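Local coordinates for hypothetical membrane protein (Corynebacterium glutamicum, PDB 6JS9), which binds heme through the N-terminal domain of HtaA and probably passes it on within the heme-uptake machinery of the bacterium, at residues L13-Q19 / E171-G177; G32-D38 / N69-L75; V105-E111 / E122-D127. The contacts are given in a common frame with arbitrary orientation. Numbering follows the deposited sequence.

Interaction 1: residues L13-Q19 / E171-G177; sequences LNWGFRQ and EALDPTG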
loop_
_atom_site.group_PDB
_atom_site.type_symbol
_atom_site.label_atom_id
_atom_site.label_comp_id
_atom_site.label_asym_id
_atom_site.label_seq_id
_atom_site.Cartn_x
_atom_site.Cartn_y
_atom_site.Cartn_z
ATOM N N LEU A 13 8.042 -5.950 3.030
ATOM C CA LEU A 13 7.094 -5.927 1.932
ATOM C C LEU A 13 7.575 -4.911 0.906
ATOM O O LEU A 13 7.825 -3.752 1.247
ATOM C CB LEU A 13 5.693 -5.569 2.430
ATOM C CG LEU A 13 4.658 -5.136 1.387
ATOM C CD1 LEU A 13 4.341 -6.286 0.430
ATOM C CD2 LEU A 13 3.392 -4.664 2.080
ATOM N N ASN A 14 7.728 -5.359 -0.339
ATOM C CA ASN A 14 8.190 -4.530 -1.439
ATOM C C ASN A 14 7.005 -4.307 -2.374
ATOM O O ASN A 14 6.532 -5.253 -3.011
ATOM C CB ASN A 14 9.355 -5.187 -2.180
ATOM C CG ASN A 14 10.552 -5.440 -1.296
ATOM O OD1 ASN A 14 10.759 -4.766 -0.285
ATOM N ND2 ASN A 14 11.362 -6.418 -1.682
ATOM N N TRP A 15 6.522 -3.064 -2.455
ATOM C CA TRP A 15 5.318 -2.771 -3.240
ATOM C C TRP A 15 5.208 -1.274 -3.466
ATOM O O TRP A 15 5.077 -0.522 -2.498
ATOM C CB TRP A 15 4.070 -3.276 -2.520
ATOM C CG TRP A 15 2.800 -3.240 -3.325
ATOM C CD1 TRP A 15 2.556 -3.890 -4.499
ATOM C CD2 TRP A 15 1.575 -2.568 -2.981
ATOM N NE1 TRP A 15 1.266 -3.641 -4.923
ATOM C CE2 TRP A 15 0.641 -2.849 -3.997
ATOM C CE3 TRP A 15 1.179 -1.762 -1.909
ATOM C CZ2 TRP A 15 -0.659 -2.333 -3.985
ATOM C CZ3 TRP A 15 -0.118 -1.262 -1.887
ATOM C CH2 TRP A 15 -1.016 -1.543 -2.925
ATOM N N GLY A 16 5.210 -0.849 -4.732
ATOM C CA GLY A 16 5.092 0.563 -5.049
ATOM C C GLY A 16 3.715 0.941 -5.561
ATOM O O GLY A 16 3.591 1.831 -6.404
ATOM N N PHE A 17 2.678 0.259 -5.065
ATOM C CA PHE A 17 1.280 0.474 -5.454
ATOM C C PHE A 17 1.047 0.119 -6.922
ATOM O O PHE A 17 0.489 -0.946 -7.221
ATOM C CB PHE A 17 0.839 1.917 -5.161
ATOM C CG PHE A 17 -0.581 2.221 -5.572
ATOM C CD1 PHE A 17 -1.641 1.488 -5.057
ATOM C CD2 PHE A 17 -0.856 3.254 -6.459
ATOM C CE1 PHE A 17 -2.966 1.763 -5.433
ATOM C CE2 PHE A 17 -2.172 3.547 -6.830
ATOM C CZ PHE A 17 -3.232 2.791 -6.304
ATOM N N ARG A 18 1.469 0.985 -7.844
ATOM C CA ARG A 18 1.233 0.740 -9.269
ATOM C C ARG A 18 2.166 1.609 -10.097
ATOM O O ARG A 18 2.122 2.839 -9.988
ATOM C CB ARG A 18 -0.219 1.017 -9.639
ATOM C CG ARG A 18 -0.443 0.963 -11.126
ATOM C CD ARG A 18 -1.819 0.481 -11.482
ATOM N NE ARG A 18 -2.080 0.774 -12.883
ATOM C CZ ARG A 18 -3.103 0.298 -13.573
ATOM N NH1 ARG A 18 -3.974 -0.514 -12.990
ATOM N NH2 ARG A 18 -3.251 0.643 -14.848
ATOM N N GLN A 19 2.989 0.982 -10.942
ATOM C CA GLN A 19 4.029 1.741 -11.628
ATOM C C GLN A 19 3.441 2.867 -12.476
ATOM O O GLN A 19 4.009 3.964 -12.534
ATOM C CB GLN A 19 4.891 0.826 -12.495
ATOM C CG GLN A 19 6.140 1.533 -13.005
ATOM C CD GLN A 19 7.015 0.637 -13.839
ATOM O OE1 GLN A 19 6.530 -0.287 -14.490
ATOM N NE2 GLN A 19 8.315 0.896 -13.822
ATOM N N GLU A 171 -8.876 -3.892 -10.839
ATOM C CA GLU A 171 -7.740 -3.643 -11.711
ATOM C C GLU A 171 -6.452 -4.148 -11.079
ATOM O O GLU A 171 -6.253 -4.053 -9.864
ATOM C CB GLU A 171 -7.613 -2.159 -12.024
ATOM C CG GLU A 171 -6.907 -1.928 -13.338
ATOM C CD GLU A 171 -7.311 -0.630 -14.013
ATOM O OE1 GLU A 171 -8.515 -0.282 -14.024
ATOM O OE2 GLU A 171 -6.405 0.043 -14.535
ATOM N N ALA A 172 -5.577 -4.697 -11.917
ATOM C CA ALA A 172 -4.288 -5.164 -11.435
ATOM C C ALA A 172 -3.434 -3.985 -10.992
ATOM O O ALA A 172 -3.451 -2.913 -11.608
ATOM C CB ALA A 172 -3.564 -5.959 -12.520
ATOM N N LEU A 173 -2.711 -4.180 -9.904
ATOM C CA LEU A 173 -1.741 -3.220 -9.416
ATOM C C LEU A 173 -0.366 -3.868 -9.535
ATOM O O LEU A 173 -0.219 -4.910 -10.180
ATOM C CB LEU A 173 -2.097 -2.790 -7.987
ATOM C CG LEU A 173 -3.476 -2.160 -7.746
ATOM C CD1 LEU A 173 -3.714 -2.001 -6.235
ATOM C CD2 LEU A 173 -3.672 -0.805 -8.500
ATOM N N ASP A 174 0.653 -3.237 -8.956
ATOM C CA ASP A 174 1.965 -3.860 -8.962
ATOM C C ASP A 174 1.874 -5.177 -8.194
ATOM O O ASP A 174 1.112 -5.273 -7.225
ATOM C CB ASP A 174 3.024 -2.970 -8.300
ATOM C CG ASP A 174 3.544 -1.864 -9.216
ATOM O OD1 ASP A 174 3.139 -1.796 -10.387
ATOM O OD2 ASP A 174 4.383 -1.069 -8.745
ATOM N N PRO A 175 2.599 -6.211 -8.609
ATOM C CA PRO A 175 2.679 -7.414 -7.779
ATOM C C PRO A 175 3.400 -7.116 -6.471
ATOM O O PRO A 175 4.225 -6.204 -6.380
ATOM C CB PRO A 175 3.465 -8.398 -8.652
ATOM C CG PRO A 175 4.174 -7.546 -9.655
ATOM C CD PRO A 175 3.273 -6.387 -9.906
ATOM N N THR A 176 3.068 -7.885 -5.437
ATOM C CA THR A 176 3.801 -7.753 -4.188
ATOM C C THR A 176 5.069 -8.592 -4.245
ATOM O O THR A 176 5.149 -9.585 -4.967
ATOM C CB THR A 176 2.945 -8.162 -2.982
ATOM O OG1 THR A 176 2.379 -9.457 -3.202
ATOM C CG2 THR A 176 1.819 -7.152 -2.747
ATOM N N GLY A 177 6.075 -8.161 -3.487
ATOM C CA GLY A 177 7.342 -8.856 -3.446
ATOM C C GLY A 177 7.946 -8.795 -2.061
ATOM O O GLY A 177 7.463 -8.084 -1.171
HETATM O O HOH W 1 5.988 -2.288 -6.950
#
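Glu-171 opens the contact with a salt bridge, its OE2 lying 2.9 Å from Arg-18 NH1; Arg-18 NE turns instead to Ser-20. Arg-18 NH1 also makes a weak hydrogen bond (2.8 Å) to Ala-172 O. Leu-173 packs CD1 against two aromatic side chains, 3.8 Å from Trp-15 CZ2 and 3.9 Å from Phe-17 CE1. Asp-174 is the hub. Asp-174 N donates to Phe-17 O (2.9 Å, 162°), Asp-174 O accepts from Trp-15 NE1 (2.8 Å), and Asp-174 OD1 accepts from Gln-19 N (2.8 Å), the first residue of helix 19-26. Asp-174 OD2 reaches Gly-16 N through a water, 2.7 Å from OD2 and 2.8 Å from that N, and also pairs with Arg-22 of the helix. Beyond Pro-175, Thr-176 lays CG2 over the five-membered ring of Trp-15, 4.1 Å from its centroid and 24° off the normal, a CH-pi contact. At Gly-177 the backbones pair: Asn-14 N to Gly-177 O (2.9 Å) and Gly-177 N to Asn-14 O (3.0 Å). An antiparallel bridge between strands 11-14 and 177-183 thus gives way to loops that flank the heme site, where Ser-20 and Tyr-167 hydrogen-bond the heme.

Interaction 2: residues G32-D38 / N69-L75; sequences GSITLGD and NGSVHFL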
loop_
_atom_site.group_PDB
_atom_site.type_symbol
_atom_site.label_atom_id
_atom_site.label_comp_id
_atom_site.label_asym_id
_atom_site.label_seq_id
_atom_site.Cartn_x
_atom_site.Cartn_y
_atom_site.Cartn_z
ATOM N N GLY A 32 4.220 16.027 -10.108
ATOM C CA GLY A 32 4.365 16.153 -8.667
ATOM C C GLY A 32 5.555 15.366 -8.141
ATOM O O GLY A 32 6.612 15.283 -8.776
ATOM N N SER A 33 5.375 14.777 -6.956
ATOM C CA SER A 33 6.467 14.097 -6.271
ATOM C C SER A 33 5.930 12.943 -5.432
ATOM O O SER A 33 4.750 12.898 -5.079
ATOM C CB SER A 33 7.241 15.053 -5.361
ATOM O OG SER A 33 6.353 15.587 -4.396
ATOM N N ILE A 34 6.826 12.014 -5.111
ATOM C CA ILE A 34 6.561 10.926 -4.168
ATOM C C ILE A 34 7.566 11.048 -3.029
ATOM O O ILE A 34 8.770 11.182 -3.273
ATOM C CB ILE A 34 6.669 9.539 -4.832
ATOM C CG1 ILE A 34 5.764 9.427 -6.062
ATOM C CG2 ILE A 34 6.321 8.413 -3.818
ATOM C CD1 ILE A 34 5.864 8.063 -6.756
ATOM N N THR A 35 7.077 11.006 -1.789
ATOM C CA THR A 35 7.945 11.115 -0.620
ATOM C C THR A 35 7.642 9.981 0.353
ATOM O O THR A 35 6.487 9.786 0.750
ATOM C CB THR A 35 7.779 12.471 0.077
ATOM O OG1 THR A 35 7.912 13.519 -0.892
ATOM C CG2 THR A 35 8.848 12.656 1.112
ATOM N N LEU A 36 8.677 9.235 0.725
ATOM C CA LEU A 36 8.553 8.146 1.681
ATOM C C LEU A 36 8.949 8.622 3.071
ATOM O O LEU A 36 9.855 9.445 3.230
ATOM C CB LEU A 36 9.426 6.967 1.268
ATOM C CG LEU A 36 9.172 6.421 -0.129
ATOM C CD1 LEU A 36 10.216 5.354 -0.432
ATOM C CD2 LEU A 36 7.758 5.866 -0.236
ATOM N N GLY A 37 8.262 8.098 4.084
ATOM C CA GLY A 37 8.582 8.429 5.457
ATOM C C GLY A 37 8.489 7.219 6.365
ATOM O O GLY A 37 8.139 6.118 5.932
ATOM N N ASP A 38 8.813 7.453 7.638
ATOM C CA ASP A 38 8.608 6.483 8.717
ATOM C C ASP A 38 9.306 5.148 8.448
ATOM O O ASP A 38 8.822 4.092 8.861
ATOM C CB ASP A 38 7.110 6.270 8.979
ATOM C CG ASP A 38 6.371 7.576 9.222
ATOM O OD1 ASP A 38 6.102 8.298 8.240
ATOM O OD2 ASP A 38 6.068 7.901 10.382
ATOM N N ASN A 69 6.233 -0.587 9.185
ATOM C CA ASN A 69 6.670 0.797 9.246
ATOM C C ASN A 69 6.675 1.400 7.854
ATOM O O ASN A 69 7.086 0.750 6.889
ATOM C CB ASN A 69 8.078 0.897 9.825
ATOM C CG ASN A 69 8.111 0.571 11.291
ATOM O OD1 ASN A 69 7.367 1.159 12.084
ATOM N ND2 ASN A 69 8.960 -0.378 11.667
ATOM N N GLY A 70 6.237 2.642 7.755
ATOM C CA GLY A 70 6.441 3.422 6.550
ATOM C C GLY A 70 5.200 4.170 6.111
ATOM O O GLY A 70 4.072 3.845 6.484
ATOM N N SER A 71 5.417 5.197 5.287
ATOM C CA SER A 71 4.323 5.943 4.671
ATOM C C SER A 71 4.749 6.383 3.279
ATOM O O SER A 71 5.943 6.457 2.976
ATOM C CB SER A 71 3.922 7.161 5.510
ATOM O OG SER A 71 5.001 8.080 5.583
ATOM N N VAL A 72 3.758 6.665 2.428
ATOM C CA VAL A 72 3.981 7.169 1.071
ATOM C C VAL A 72 3.106 8.390 0.879
ATOM O O VAL A 72 1.898 8.324 1.131
ATOM C CB VAL A 72 3.634 6.131 -0.014
ATOM C CG1 VAL A 72 4.130 6.609 -1.373
ATOM C CG2 VAL A 72 4.196 4.753 0.338
ATOM N N HIS A 73 3.698 9.492 0.412
ATOM C CA HIS A 73 2.973 10.746 0.208
ATOM C C HIS A 73 3.015 11.133 -1.270
ATOM O O HIS A 73 4.071 11.519 -1.781
ATOM C CB HIS A 73 3.557 11.859 1.074
ATOM C CG HIS A 73 2.771 13.131 1.018
ATOM N ND1 HIS A 73 3.278 14.343 1.435
ATOM C CD2 HIS A 73 1.509 13.379 0.593
ATOM C CE1 HIS A 73 2.362 15.282 1.268
ATOM N NE2 HIS A 73 1.276 14.721 0.764
ATOM N N PHE A 74 1.862 11.048 -1.946
ATOM C CA PHE A 74 1.735 11.434 -3.347
ATOM C C PHE A 74 1.240 12.876 -3.461
ATOM O O PHE A 74 0.238 13.251 -2.843
ATOM C CB PHE A 74 0.752 10.522 -4.090
ATOM C CG PHE A 74 1.083 9.061 -4.019
ATOM C CD1 PHE A 74 2.068 8.519 -4.835
ATOM C CD2 PHE A 74 0.396 8.227 -3.160
ATOM C CE1 PHE A 74 2.376 7.156 -4.770
ATOM C CE2 PHE A 74 0.681 6.861 -3.101
ATOM C CZ PHE A 74 1.669 6.331 -3.916
ATOM N N LEU A 75 1.920 13.664 -4.288
ATOM C CA LEU A 75 1.523 15.030 -4.597
ATOM C C LEU A 75 1.386 15.160 -6.102
ATOM O O LEU A 75 2.230 14.656 -6.847
ATOM C CB LEU A 75 2.551 16.056 -4.098
ATOM C CG LEU A 75 2.671 16.319 -2.600
ATOM C CD1 LEU A 75 3.846 17.242 -2.307
ATOM C CD2 LEU A 75 1.367 16.894 -2.024
#
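Six backbone hydrogen bonds of 2.8 to 3.1 Å join the segments, two for each of the pairs Ser-33/Leu-75, Thr-35/His-73 and Gly-37/Ser-71; the shortest runs from His-73 N to Thr-35 O (2.8 Å). Beyond the last pair, Ser-71 OG donates to Asp-38 OD1 (2.9 Å), adding a side-chain bond where strand 33-37 ends. The strand axes approach to 4.7 Å at 162°, a regular antiparallel pairing. CA-H...O contacts supplement it, such as Gly-32 CA to Leu-75 O at 3.2 Å; a CB on Gly-32 would clash with that oxygen. Ile-34, Leu-36, Val-72 and Phe-74 share one face: Ile-34 CG2 meets Val-72 CG1 at 3.7 Å, Leu-36 CD2 meets Val-72 CG2 at 3.8 Å, and Ile-34 CG1 lies 4.0 Å from Phe-74 CD1. Ser-33, Thr-35, His-73 and Leu-75 occupy the opposite face. Helix 19-26 packs on the apolar face, with Ile-34 against Arg-22, Ile-25 and Gln-26 and the Phe-74 ring edge-to-face with Phe-21, while strand 63-79 continues the sheet into strand 82-97.

Interaction 3: residues V105-E111 / E122-D127; sequences VDLVARE and EYIISD. With HEM (protoporphyrin IX containing Fe), chain C.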
loop_
_atom_site.group_PDB
_atom_site.type_symbol
_atom_site.label_atom_id
_atom_site.label_comp_id
_atom_site.label_asym_id
_atom_site.label_seq_id
_atom_site.Cartn_x
_atom_site.Cartn_y
_atom_site.Cartn_z
ATOM N N VAL A 105 -4.526 -0.131 4.431
ATOM C CA VAL A 105 -3.839 1.138 4.638
ATOM C C VAL A 105 -4.781 2.129 5.307
ATOM O O VAL A 105 -6.009 1.986 5.282
ATOM C CB VAL A 105 -3.302 1.763 3.325
ATOM C CG1 VAL A 105 -2.346 0.813 2.606
ATOM C CG2 VAL A 105 -4.443 2.170 2.434
ATOM N N ASP A 106 -4.179 3.138 5.924
ATOM C CA ASP A 106 -4.878 4.359 6.280
ATOM C C ASP A 106 -4.576 5.380 5.193
ATOM O O ASP A 106 -3.438 5.483 4.725
ATOM C CB ASP A 106 -4.430 4.896 7.646
ATOM C CG ASP A 106 -4.939 4.063 8.826
ATOM O OD1 ASP A 106 -5.686 3.077 8.632
ATOM O OD2 ASP A 106 -4.589 4.413 9.974
ATOM N N LEU A 107 -5.595 6.119 4.781
ATOM C CA LEU A 107 -5.456 7.105 3.724
ATOM C C LEU A 107 -5.890 8.463 4.242
ATOM O O LEU A 107 -6.905 8.582 4.936
ATOM C CB LEU A 107 -6.303 6.742 2.488
ATOM C CG LEU A 107 -5.763 5.672 1.542
ATOM C CD1 LEU A 107 -6.697 5.539 0.371
ATOM C CD2 LEU A 107 -4.371 6.024 1.060
ATOM N N VAL A 108 -5.117 9.485 3.898
ATOM C CA VAL A 108 -5.521 10.873 4.052
ATOM C C VAL A 108 -5.369 11.501 2.672
ATOM O O VAL A 108 -4.244 11.649 2.176
ATOM C CB VAL A 108 -4.677 11.610 5.097
ATOM C CG1 VAL A 108 -5.062 13.074 5.147
ATOM C CG2 VAL A 108 -4.844 10.938 6.470
ATOM N N ALA A 109 -6.489 11.838 2.039
ATOM C CA ALA A 109 -6.465 12.119 0.613
ATOM C C ALA A 109 -7.504 13.165 0.257
ATOM O O ALA A 109 -8.652 13.089 0.709
ATOM C CB ALA A 109 -6.722 10.844 -0.202
ATOM N N ARG A 110 -7.103 14.131 -0.570
ATOM C CA ARG A 110 -8.083 15.045 -1.139
ATOM C C ARG A 110 -9.063 14.271 -2.009
ATOM O O ARG A 110 -8.667 13.395 -2.784
ATOM C CB ARG A 110 -7.401 16.142 -1.952
ATOM C CG ARG A 110 -6.675 17.164 -1.097
ATOM C CD ARG A 110 -6.252 18.358 -1.908
ATOM N NE ARG A 110 -5.291 19.173 -1.176
ATOM C CZ ARG A 110 -5.633 20.143 -0.334
ATOM N NH1 ARG A 110 -4.695 20.845 0.294
ATOM N NH2 ARG A 110 -6.915 20.413 -0.121
ATOM N N GLU A 111 -10.348 14.575 -1.844
ATOM C CA GLU A 111 -11.371 14.068 -2.748
ATOM C C GLU A 111 -11.109 14.546 -4.173
ATOM O O GLU A 111 -10.709 15.694 -4.395
ATOM C CB GLU A 111 -12.748 14.548 -2.280
ATOM C CG GLU A 111 -13.914 13.973 -3.053
ATOM C CD GLU A 111 -15.250 14.563 -2.621
ATOM O OE1 GLU A 111 -15.250 15.625 -1.956
ATOM O OE2 GLU A 111 -16.297 13.961 -2.950
ATOM N N GLU A 122 -11.371 18.688 -0.229
ATOM C CA GLU A 122 -10.923 18.658 1.153
ATOM C C GLU A 122 -10.338 17.283 1.467
ATOM O O GLU A 122 -10.614 16.293 0.782
ATOM C CB GLU A 122 -12.078 18.972 2.109
ATOM C CG GLU A 122 -13.009 20.097 1.643
ATOM C CD GLU A 122 -12.990 21.322 2.558
ATOM O OE1 GLU A 122 -11.916 21.639 3.116
ATOM O OE2 GLU A 122 -14.053 21.970 2.718
ATOM N N TYR A 123 -9.516 17.227 2.512
ATOM C CA TYR A 123 -8.932 15.957 2.922
ATOM C C TYR A 123 -10.016 15.022 3.455
ATOM O O TYR A 123 -10.874 15.429 4.246
ATOM C CB TYR A 123 -7.853 16.186 3.979
ATOM C CG TYR A 123 -6.622 16.877 3.444
ATOM C CD1 TYR A 123 -5.694 16.182 2.679
ATOM C CD2 TYR A 123 -6.380 18.215 3.704
ATOM C CE1 TYR A 123 -4.570 16.798 2.186
ATOM C CE2 TYR A 123 -5.252 18.842 3.210
ATOM C CZ TYR A 123 -4.354 18.130 2.447
ATOM O OH TYR A 123 -3.227 18.743 1.946
ATOM N N ILE A 124 -10.001 13.775 2.990
ATOM C CA ILE A 124 -10.859 12.716 3.510
ATOM C C ILE A 124 -9.981 11.729 4.267
ATOM O O ILE A 124 -8.982 11.234 3.724
ATOM C CB ILE A 124 -11.616 11.995 2.384
ATOM C CG1 ILE A 124 -12.446 12.974 1.562
ATOM C CG2 ILE A 124 -12.492 10.884 2.949
ATOM C CD1 ILE A 124 -13.160 12.299 0.412
ATOM N N ILE A 125 -10.350 11.441 5.511
ATOM C CA ILE A 125 -9.659 10.438 6.310
ATOM C C ILE A 125 -10.352 9.098 6.093
ATOM O O ILE A 125 -11.536 8.940 6.411
ATOM C CB ILE A 125 -9.647 10.807 7.801
ATOM C CG1 ILE A 125 -9.308 12.279 8.013
ATOM C CG2 ILE A 125 -8.654 9.910 8.545
ATOM C CD1 ILE A 125 -7.953 12.669 7.519
ATOM N N SER A 126 -9.616 8.127 5.568
ATOM C CA SER A 126 -10.141 6.784 5.344
ATOM C C SER A 126 -9.228 5.815 6.089
ATOM O O SER A 126 -8.152 5.459 5.597
ATOM C CB SER A 126 -10.213 6.468 3.849
ATOM O OG SER A 126 -11.003 7.419 3.166
ATOM N N ASP A 127 -9.643 5.406 7.280
ATOM C CA ASP A 127 -8.872 4.465 8.071
ATOM C C ASP A 127 -9.234 3.040 7.687
ATOM O O ASP A 127 -10.384 2.749 7.342
ATOM C CB ASP A 127 -9.128 4.662 9.567
ATOM C CG ASP A 127 -8.469 5.915 10.122
ATOM O OD1 ASP A 127 -7.517 6.435 9.499
ATOM O OD2 ASP A 127 -8.900 6.365 11.205
HETATM C CHA HEM C . -4.975 9.793 -14.515
HETATM C CHB HEM C . -5.996 10.118 -9.775
HETATM C CHC HEM C . -6.775 14.908 -10.152
HETATM C CHD HEM C . -6.203 14.496 -14.959
HETATM C C1A HEM C . -5.156 9.457 -13.185
HETATM C C2A HEM C . -4.944 8.153 -12.589
HETATM C C3A HEM C . -5.216 8.226 -11.283
HETATM C C4A HEM C . -5.615 9.597 -10.998
HETATM C CMA HEM C . -5.120 7.043 -10.280
HETATM C CAA HEM C . -4.465 6.916 -13.363
HETATM C CBA HEM C . -2.976 7.064 -13.672
HETATM C CGA HEM C . -2.496 5.795 -14.317
HETATM O O1A HEM C . -2.135 4.840 -13.570
HETATM O O2A HEM C . -2.491 5.750 -15.577
HETATM C C1B HEM C . -6.303 11.428 -9.474
HETATM C C2B HEM C . -6.697 11.908 -8.156
HETATM C C3B HEM C . -6.915 13.238 -8.247
HETATM C C4B HEM C . -6.657 13.635 -9.630
HETATM C CMB HEM C . -6.811 10.970 -6.918
HETATM C CAB HEM C . -7.342 14.279 -7.171
HETATM C CBB HEM C . -7.580 13.998 -5.882
HETATM C C1C HEM C . -6.708 15.232 -11.498
HETATM C C2C HEM C . -6.874 16.551 -12.074
HETATM C C3C HEM C . -6.716 16.440 -13.406
HETATM C C4C HEM C . -6.430 15.045 -13.710
HETATM C CMC HEM C . -7.185 17.795 -11.219
HETATM C CAC HEM C . -6.796 17.542 -14.497
HETATM C CBC HEM C . -7.088 18.816 -14.246
HETATM C C1D HEM C . -5.803 13.205 -15.268
HETATM C C2D HEM C . -5.451 12.692 -16.589
HETATM C C3D HEM C . -5.116 11.393 -16.462
HETATM C C4D HEM C . -5.240 11.034 -15.064
HETATM C CMD HEM C . -5.454 13.501 -17.909
HETATM C CAD HEM C . -4.646 10.416 -17.569
HETATM C CBD HEM C . -3.123 10.587 -17.633
HETATM C CGD HEM C . -2.479 9.678 -18.655
HETATM O O1D HEM C . -1.328 9.985 -19.047
HETATM O O2D HEM C . -3.092 8.663 -19.087
HETATM N NA HEM C . -5.557 10.307 -12.179
HETATM N NB HEM C . -6.297 12.512 -10.341
HETATM N NC HEM C . -6.421 14.354 -12.521
HETATM N ND HEM C . -5.651 12.154 -14.374
HETATM FE FE HEM C . -5.677 12.391 -12.307
HETATM O O HOH W 2 -6.165 8.006 7.964
#
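Non-hydrogen-bonded partners Arg-110 and Tyr-123 are both m at chi1, and Arg-110 is extended (t at chi2 and chi3), so its chain runs over the phenol ring. Arg-110 CG sits over the ring face, 4.2 Å from its centroid and 24° off the normal, and CZ forms an off-centre cation-pi contact at 4.2 Å and 35°. Arg-110 NH2 is held by Gly-121 O, Tyr-123 OH by Asp-86. Both methyls of Val-108 touch Ile-125 CD1 (CG2 at 3.7 Å, CG1 at 3.8 Å), and CG1 also lies 4.0 Å from Tyr-123 CD1. Leu-107/Ser-126 and Ala-109/Ile-124 supply four backbone hydrogen bonds (2.7 to 3.1 Å), Glu-111 N to Glu-122 O a fifth (3.1 Å). Like charges Asp-106 OD2 and Asp-127 OD1 stand 3.6 Å apart; Asp-106 OD1 bonds Asp-128 N, and water joins Asp-127 OD1 to Leu-107 O. The cation-pi pair sits where the strand end lines the heme pocket: Arg-110 O approaches heme CBB to 3.3 Å, so backbone meets heme while the guanidinium is spent on Tyr-123 and Gly-121.

All three contacts reach one antiparallel sheet, yet use it differently. Interaction 1, centred 8 Å from the chain centre with six buried residues among fourteen, has a single bridge and relies on side-chain-to-backbone bonds, a salt bridge and aromatic packing. Interactions 2 and 3, centred 11 and 13 Å out, are regular strand pairs with three buried residues each; interaction 3 is the more exposed, six of thirteen residues against two of fourteen. Helix 19-26 is bonded at its start by interaction 1 and packs on interaction 2. Strand 82-97 joins interactions 2 and 3; its Asp-86 bonds both His-73 and Tyr-123. Interactions 1 and 3 approach the heme, whereas the Phe-74 side chain stays about 8 Å away.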